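Local coordinates for cytochrome c-552/4 domain-containing protein (Ignicoccus hospitalis KIN4/I, PDB 4QO5) that is of unknown function but, as a membrane-associated cytochrome carrying eight c-type hemes and a calcium ion, probably takes part in electron transfer, at residues A[462-467]-A[505-510]; A[449-452]-A[458-461]. One frame throughout, in Å; residues are numbered along the deposited sequence.

Interaction 1. Residues A[462-467]-A[505-510]; sequences DEYIEK and IEHMKT. With CA (calcium ion), chain J.
The packing of two long C-terminal helices, 464-485 and 498-520, rests here on two neighbouring pairs, Y464 with H507 and I465 with M508. The phenol oxygen OH of Y464 and the imidazole NE2 of H507 form a hydrogen bond of 3.1 Å, whose geometry fits a proton on either atom. The hydroxyl lies at the edge of the imidazole, in its plane, while the two rings are inclined obliquely at 75°. In Y464, CG anti to the backbone N (chi1 -175°) sends the ring out from the flank of its helix toward H507. Beside this polar bond the contact is apolar: I465 CG1 touches the terminal methyl CE of M508 at 3.9 Å, one side chain lying roughly perpendicular to the other. Each aromatic also looks outward across the trimer, Y464 stacking on H507 of a second subunit and H507 on Y464 of a third, so the helix pair belongs to the subunit interface as well as to the packing of the chain's own helices. The start of helix 464-485 doubles as a metal site. E463 is its N-cap, and E466, three residues on, accepts the E463 backbone N at OE1 (2.9 Å), which is one half of a capping box. The N-H comes in on the anti side of OE1, tilted 31° from the plane of the carboxylate. The same carboxylate chelates calcium through OE1 at 2.5 Å and OE2 at 2.4 Å. D462 OD1 at 2.4 Å and E463 OE2 at 2.5 Å each add a single oxygen to the ion, and W445 hydrogen-bonds E466 OE2 through its indole NE1.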
ATOM      1  N   ASP A 462     -13.754  23.060  10.732  1.00 27.94           N
ATOM      2  CA  ASP A 462     -15.040  22.397  10.535  1.00 30.19           C
ATOM      3  C   ASP A 462     -15.669  22.573   9.156  1.00 30.32           C
ATOM      4  O   ASP A 462     -16.737  22.026   8.888  1.00 31.64           O
ATOM      5  CB  ASP A 462     -16.038  22.789  11.640  1.00 28.18           C
ATOM      6  CG  ASP A 462     -16.341  24.278  11.666  1.00 32.88           C
ATOM      7  OD1 ASP A 462     -15.722  25.032  10.892  1.00 31.97           O
ATOM      8  OD2 ASP A 462     -17.183  24.698  12.498  1.00 35.21           O
ATOM      9  N   GLU A 463     -15.010  23.321   8.280  1.00 25.01           N
ATOM     10  CA  GLU A 463     -15.532  23.518   6.937  1.00 25.03           C
ATOM     11  C   GLU A 463     -14.545  23.049   5.871  1.00 26.42           C
ATOM     12  O   GLU A 463     -13.362  22.871   6.144  1.00 29.14           O
ATOM     13  CB  GLU A 463     -15.907  24.982   6.701  1.00 28.16           C
ATOM     14  CG  GLU A 463     -17.016  25.489   7.584  1.00 32.92           C
ATOM     15  CD  GLU A 463     -17.134  27.005   7.532  1.00 38.28           C
ATOM     16  OE1 GLU A 463     -17.861  27.516   6.655  1.00 36.55           O
ATOM     17  OE2 GLU A 463     -16.491  27.682   8.362  1.00 29.89           O
ATOM     18  N   TYR A 464     -15.050  22.850   4.661  1.00 25.82           N
ATOM     19  CA  TYR A 464     -14.271  22.232   3.589  1.00 23.68           C
ATOM     20  C   TYR A 464     -12.971  22.966   3.250  1.00 26.42           C
ATOM     21  O   TYR A 464     -11.913  22.347   3.207  1.00 23.42           O
ATOM     22  CB  TYR A 464     -15.131  22.034   2.334  1.00 27.11           C
ATOM     23  CG  TYR A 464     -14.411  21.299   1.227  1.00 26.55           C
ATOM     24  CD1 TYR A 464     -14.031  19.972   1.386  1.00 28.85           C
ATOM     25  CD2 TYR A 464     -14.093  21.934   0.033  1.00 31.05           C
ATOM     26  CE1 TYR A 464     -13.362  19.296   0.384  1.00 29.83           C
ATOM     27  CE2 TYR A 464     -13.422  21.263  -0.975  1.00 30.90           C
ATOM     28  CZ  TYR A 464     -13.062  19.941  -0.790  1.00 33.35           C
ATOM     29  OH  TYR A 464     -12.408  19.250  -1.784  1.00 33.21           O
ATOM     30  N   ILE A 465     -13.033  24.271   3.012  1.00 23.36           N
ATOM     31  CA  ILE A 465     -11.802  25.005   2.694  1.00 28.81           C
ATOM     32  C   ILE A 465     -10.804  24.984   3.863  1.00 28.92           C
ATOM     33  O   ILE A 465      -9.591  25.028   3.653  1.00 25.84           O
ATOM     34  CB  ILE A 465     -12.067  26.460   2.219  1.00 29.46           C
ATOM     35  CG1 ILE A 465     -10.803  27.029   1.552  1.00 36.27           C
ATOM     36  CG2 ILE A 465     -12.544  27.337   3.371  1.00 29.96           C
ATOM     37  CD1 ILE A 465     -11.025  28.259   0.712  1.00 33.97           C
ATOM     38  N   GLU A 466     -11.314  24.888   5.091  1.00 24.19           N
ATOM     39  CA  GLU A 466     -10.446  24.802   6.261  1.00 24.10           C
ATOM     40  C   GLU A 466      -9.741  23.442   6.288  1.00 24.63           C
ATOM     41  O   GLU A 466      -8.572  23.335   6.654  1.00 24.90           O
ATOM     42  CB  GLU A 466     -11.255  25.053   7.545  1.00 27.31           C
ATOM     43  CG  GLU A 466     -11.771  26.494   7.635  1.00 29.40           C
ATOM     44  CD  GLU A 466     -12.944  26.689   8.588  1.00 27.06           C
ATOM     45  OE1 GLU A 466     -13.537  25.690   9.050  1.00 27.04           O
ATOM     46  OE2 GLU A 466     -13.279  27.862   8.858  1.00 30.26           O
ATOM     47  N   LYS A 467     -10.442  22.400   5.859  1.00 24.08           N
ATOM     48  CA  LYS A 467      -9.828  21.077   5.805  1.00 22.84           C
ATOM     49  C   LYS A 467      -8.777  20.994   4.693  1.00 25.92           C
ATOM     50  O   LYS A 467      -7.799  20.253   4.808  1.00 26.08           O
ATOM     51  CB  LYS A 467     -10.904  19.993   5.657  1.00 25.22           C
ATOM     52  CG  LYS A 467     -11.766  19.827   6.940  1.00 23.65           C
ATOM     53  CD  LYS A 467     -12.986  18.966   6.645  1.00 30.21           C
ATOM     54  CE  LYS A 467     -14.096  19.164   7.669  1.00 30.60           C
ATOM     55  NZ  LYS A 467     -13.660  18.775   9.033  1.00 34.33           N
ATOM     56  N   ILE A 505      -3.000  24.327  -3.027  1.00 24.86           N
ATOM     57  CA  ILE A 505      -2.932  25.782  -3.115  1.00 25.73           C
ATOM     58  C   ILE A 505      -3.883  26.308  -4.179  1.00 27.14           C
ATOM     59  O   ILE A 505      -4.673  27.222  -3.935  1.00 27.46           O
ATOM     60  CB  ILE A 505      -1.493  26.263  -3.409  1.00 28.90           C
ATOM     61  CG1 ILE A 505      -0.595  25.996  -2.189  1.00 29.77           C
ATOM     62  CG2 ILE A 505      -1.487  27.747  -3.763  1.00 30.50           C
ATOM     63  CD1 ILE A 505       0.899  26.203  -2.456  1.00 30.51           C
ATOM     64  N   GLU A 506      -3.826  25.707  -5.362  1.00 28.17           N
ATOM     65  CA  GLU A 506      -4.694  26.126  -6.450  1.00 28.79           C
ATOM     66  C   GLU A 506      -6.153  25.767  -6.194  1.00 24.94           C
ATOM     67  O   GLU A 506      -7.051  26.490  -6.600  1.00 26.40           O
ATOM     68  CB  GLU A 506      -4.214  25.533  -7.771  1.00 29.62           C
ATOM     69  CG  GLU A 506      -2.858  26.060  -8.184  1.00 29.97           C
ATOM     70  CD  GLU A 506      -2.837  27.574  -8.317  1.00 36.38           C
ATOM     71  OE1 GLU A 506      -3.873  28.156  -8.717  1.00 38.10           O
ATOM     72  OE2 GLU A 506      -1.784  28.185  -8.027  1.00 39.37           O
ATOM     73  N   HIS A 507      -6.385  24.658  -5.512  1.00 26.60           N
ATOM     74  CA  HIS A 507      -7.754  24.282  -5.160  1.00 29.10           C
ATOM     75  C   HIS A 507      -8.372  25.351  -4.258  1.00 29.95           C
ATOM     76  O   HIS A 507      -9.483  25.829  -4.518  1.00 29.35           O
ATOM     77  CB  HIS A 507      -7.791  22.861  -4.592  1.00 24.14           C
ATOM     78  CG  HIS A 507      -9.169  22.336  -4.319  1.00 28.31           C
ATOM     79  ND1 HIS A 507     -10.250  22.652  -5.118  1.00 41.18           N
ATOM     80  CD2 HIS A 507      -9.585  21.330  -3.518  1.00 34.62           C
ATOM     81  CE1 HIS A 507     -11.308  21.977  -4.704  1.00 37.98           C
ATOM     82  NE2 HIS A 507     -10.932  21.157  -3.749  1.00 34.58           N
ATOM     83  N   MET A 508      -7.628  25.780  -3.243  1.00 24.90           N
ATOM     84  CA  MET A 508      -8.095  26.881  -2.404  1.00 21.05           C
ATOM     85  C   MET A 508      -8.334  28.169  -3.193  1.00 24.02           C
ATOM     86  O   MET A 508      -9.344  28.848  -2.990  1.00 26.48           O
ATOM     87  CB  MET A 508      -7.130  27.124  -1.242  1.00 26.58           C
ATOM     88  CG  MET A 508      -6.933  25.900  -0.358  1.00 27.93           C
ATOM     89  SD  MET A 508      -5.862  26.288   1.041  1.00 29.10           S
ATOM     90  CE  MET A 508      -6.898  27.423   1.970  1.00 32.18           C
ATOM     91  N   LYS A 509      -7.425  28.493  -4.110  1.00 25.55           N
ATOM     92  CA  LYS A 509      -7.578  29.696  -4.921  1.00 28.06           C
ATOM     93  C   LYS A 509      -8.820  29.642  -5.811  1.00 30.23           C
ATOM     94  O   LYS A 509      -9.518  30.644  -5.981  1.00 30.33           O
ATOM     95  CB  LYS A 509      -6.315  29.953  -5.750  1.00 27.10           C
ATOM     96  CG  LYS A 509      -5.168  30.487  -4.912  1.00 30.25           C
ATOM     97  CD  LYS A 509      -3.825  30.371  -5.622  1.00 37.60           C
ATOM     98  CE  LYS A 509      -3.771  31.209  -6.871  1.00 47.95           C
ATOM     99  NZ  LYS A 509      -2.373  31.247  -7.408  1.00 54.91           N
ATOM    100  N   THR A 510      -9.097  28.472  -6.376  1.00 26.48           N
ATOM    101  CA  THR A 510     -10.280  28.301  -7.212  1.00 28.57           C
ATOM    102  C   THR A 510     -11.580  28.505  -6.418  1.00 32.03           C
ATOM    103  O   THR A 510     -12.494  29.205  -6.873  1.00 28.80           O
ATOM    104  CB  THR A 510     -10.266  26.931  -7.922  1.00 27.41           C
ATOM    105  OG1 THR A 510      -9.237  26.936  -8.924  1.00 28.22           O
ATOM    106  CG2 THR A 510     -11.597  26.664  -8.587  1.00 28.00           C
TER
HETATM  107 CA    CA J 609     -15.054  27.251  10.305  1.00 30.08          CA
HETATM  108  O   HOH W   1     -17.054  27.381  11.582  1.00 30.41           O

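Interaction 2. Residues A[449-452]-A[458-461]; sequences LAHV and VTLF. With CA (calcium ion), chain J.
T459 OG1, packed against the V452 backbone 3.8 Å from the carbonyl carbon C of V452, is gripped twice: it accepts a hydrogen bond from D453 N and donates one to K456 O. This hydroxyl therefore ties together the loop that bridges the two segments. The threonine's first torsion (chi1 65°) sets OG1 between its own backbone N and carbonyl carbon and turns CG2 to the imidazole of H451, whose CE1 lies 3.9 Å from that methyl. With an alanine in its place, D453 N and K456 O would probably lose the group that joins them, and the H451 ring would be freer to swing. The loop is a calcium-binding connection between helices 413-447 and 464-485, and its backbone does the binding: H451 O and T459 O each lie 2.3 Å from the ion. Sharing the metal brings these two carbonyl oxygens to 3.1 Å of one another, a closeness the positive charge probably makes tolerable. A water 2.4 Å from the calcium meets H451 ND1 at the ring's edge and in its plane, 2.9 Å away. Elsewhere in the contact, V452 CG2 packs on L460 CD2 at 3.7 Å, and W445 of helix 413-447 lies against both residues.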
ATOM      1  N   LEU A 449     -16.374  33.150   3.093  1.00 37.40           N
ATOM      2  CA  LEU A 449     -16.513  31.809   2.537  1.00 40.79           C
ATOM      3  C   LEU A 449     -16.500  30.778   3.662  1.00 42.11           C
ATOM      4  O   LEU A 449     -17.130  29.722   3.557  1.00 46.42           O
ATOM      5  CB  LEU A 449     -15.407  31.517   1.517  1.00 40.24           C
ATOM      6  CG  LEU A 449     -15.333  30.108   0.922  1.00 39.40           C
ATOM      7  CD1 LEU A 449     -16.640  29.720   0.236  1.00 35.32           C
ATOM      8  CD2 LEU A 449     -14.168  30.020  -0.053  1.00 41.73           C
ATOM      9  N   ALA A 450     -15.788  31.101   4.739  1.00 35.10           N
ATOM     10  CA  ALA A 450     -15.726  30.243   5.915  1.00 33.33           C
ATOM     11  C   ALA A 450     -15.879  31.074   7.177  1.00 36.36           C
ATOM     12  O   ALA A 450     -15.601  32.273   7.170  1.00 37.48           O
ATOM     13  CB  ALA A 450     -14.416  29.471   5.946  1.00 31.48           C
ATOM     14  N   HIS A 451     -16.308  30.424   8.256  1.00 34.39           N
ATOM     15  CA  HIS A 451     -16.582  31.082   9.536  1.00 34.42           C
ATOM     16  C   HIS A 451     -15.535  30.697  10.574  1.00 32.13           C
ATOM     17  O   HIS A 451     -15.075  29.560  10.613  1.00 29.97           O
ATOM     18  CB  HIS A 451     -17.979  30.686  10.043  1.00 33.60           C
ATOM     19  CG  HIS A 451     -18.194  30.935  11.509  1.00 48.37           C
ATOM     20  ND1 HIS A 451     -18.121  29.934  12.456  1.00 45.51           N
ATOM     21  CD2 HIS A 451     -18.486  32.072  12.187  1.00 51.97           C
ATOM     22  CE1 HIS A 451     -18.355  30.442  13.653  1.00 48.22           C
ATOM     23  NE2 HIS A 451     -18.577  31.738  13.519  1.00 51.67           N
ATOM     24  N   VAL A 452     -15.160  31.640  11.426  1.00 35.11           N
ATOM     25  CA  VAL A 452     -14.192  31.341  12.469  1.00 32.92           C
ATOM     26  C   VAL A 452     -14.552  32.080  13.760  1.00 38.06           C
ATOM     27  O   VAL A 452     -15.093  33.186  13.724  1.00 38.92           O
ATOM     28  CB  VAL A 452     -12.746  31.668  12.013  1.00 37.24           C
ATOM     29  CG1 VAL A 452     -12.529  33.175  11.923  1.00 35.23           C
ATOM     30  CG2 VAL A 452     -11.729  31.024  12.942  1.00 36.16           C
ATOM     31  N   VAL A 458     -13.114  24.546  17.443  1.00 27.63           N
ATOM     32  CA  VAL A 458     -13.569  23.572  16.455  1.00 26.00           C
ATOM     33  C   VAL A 458     -13.890  24.278  15.129  1.00 25.49           C
ATOM     34  O   VAL A 458     -13.810  23.676  14.063  1.00 27.33           O
ATOM     35  CB  VAL A 458     -14.785  22.753  16.968  1.00 28.78           C
ATOM     36  CG1 VAL A 458     -16.011  23.646  17.099  1.00 33.31           C
ATOM     37  CG2 VAL A 458     -15.072  21.572  16.040  1.00 33.17           C
ATOM     38  N   THR A 459     -14.225  25.568  15.207  1.00 27.08           N
ATOM     39  CA  THR A 459     -14.577  26.359  14.028  1.00 28.35           C
ATOM     40  C   THR A 459     -13.387  26.659  13.124  1.00 30.05           C
ATOM     41  O   THR A 459     -13.551  27.217  12.035  1.00 30.33           O
ATOM     42  CB  THR A 459     -15.228  27.704  14.421  1.00 30.47           C
ATOM     43  OG1 THR A 459     -14.267  28.524  15.112  1.00 30.06           O
ATOM     44  CG2 THR A 459     -16.433  27.469  15.302  1.00 31.64           C
ATOM     45  N   LEU A 460     -12.188  26.309  13.581  1.00 28.70           N
ATOM     46  CA  LEU A 460     -10.988  26.456  12.765  1.00 27.50           C
ATOM     47  C   LEU A 460     -10.912  25.375  11.700  1.00 30.70           C
ATOM     48  O   LEU A 460     -10.236  25.556  10.692  1.00 26.15           O
ATOM     49  CB  LEU A 460      -9.733  26.361  13.630  1.00 30.88           C
ATOM     50  CG  LEU A 460      -9.514  27.489  14.633  1.00 36.26           C
ATOM     51  CD1 LEU A 460      -8.490  27.065  15.679  1.00 34.26           C
ATOM     52  CD2 LEU A 460      -9.042  28.731  13.877  1.00 34.68           C
ATOM     53  N   PHE A 461     -11.614  24.261  11.930  1.00 27.29           N
ATOM     54  CA  PHE A 461     -11.357  23.029  11.199  1.00 27.16           C
ATOM     55  C   PHE A 461     -12.624  22.363  10.672  1.00 31.13           C
ATOM     56  O   PHE A 461     -12.565  21.220  10.220  1.00 27.02           O
ATOM     57  CB  PHE A 461     -10.666  21.997  12.105  1.00 26.24           C
ATOM     58  CG  PHE A 461      -9.444  22.510  12.811  1.00 26.92           C
ATOM     59  CD1 PHE A 461      -8.318  22.888  12.093  1.00 26.32           C
ATOM     60  CD2 PHE A 461      -9.408  22.571  14.195  1.00 25.26           C
ATOM     61  CE1 PHE A 461      -7.194  23.349  12.745  1.00 27.54           C
ATOM     62  CE2 PHE A 461      -8.296  23.028  14.850  1.00 28.95           C
ATOM     63  CZ  PHE A 461      -7.180  23.414  14.127  1.00 28.27           C
TER
HETATM   64 CA    CA J 609     -15.054  27.251  10.305  1.00 30.08          CA
HETATM   65  O   HOH W   1     -17.054  27.381  11.582  1.00 30.41           O

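How the interactions relate
One calcium ion unites the two contacts, whose centres lie 11 Å apart. Interaction 2 closes along the chain just before interaction 1 opens: residues 449-452 and 458-461 supply two neutral carbonyl oxygens, while 462-467 brings three carboxylates, and the water shared by both completes a sevenfold shell. Bonds outside the metal reinforce the join. E463 OE2, itself a ligand, probably accepts a hydrogen bond from H451 N at 2.8 Å, and K467 NZ probably donates to F461 O at 2.9 Å. The ion is thus shared by the loop and the start of the helix whose Y464 and I465 meet 505-510, which is consistent with a structural ion. A heme lies about 12 Å from the L460 side chain.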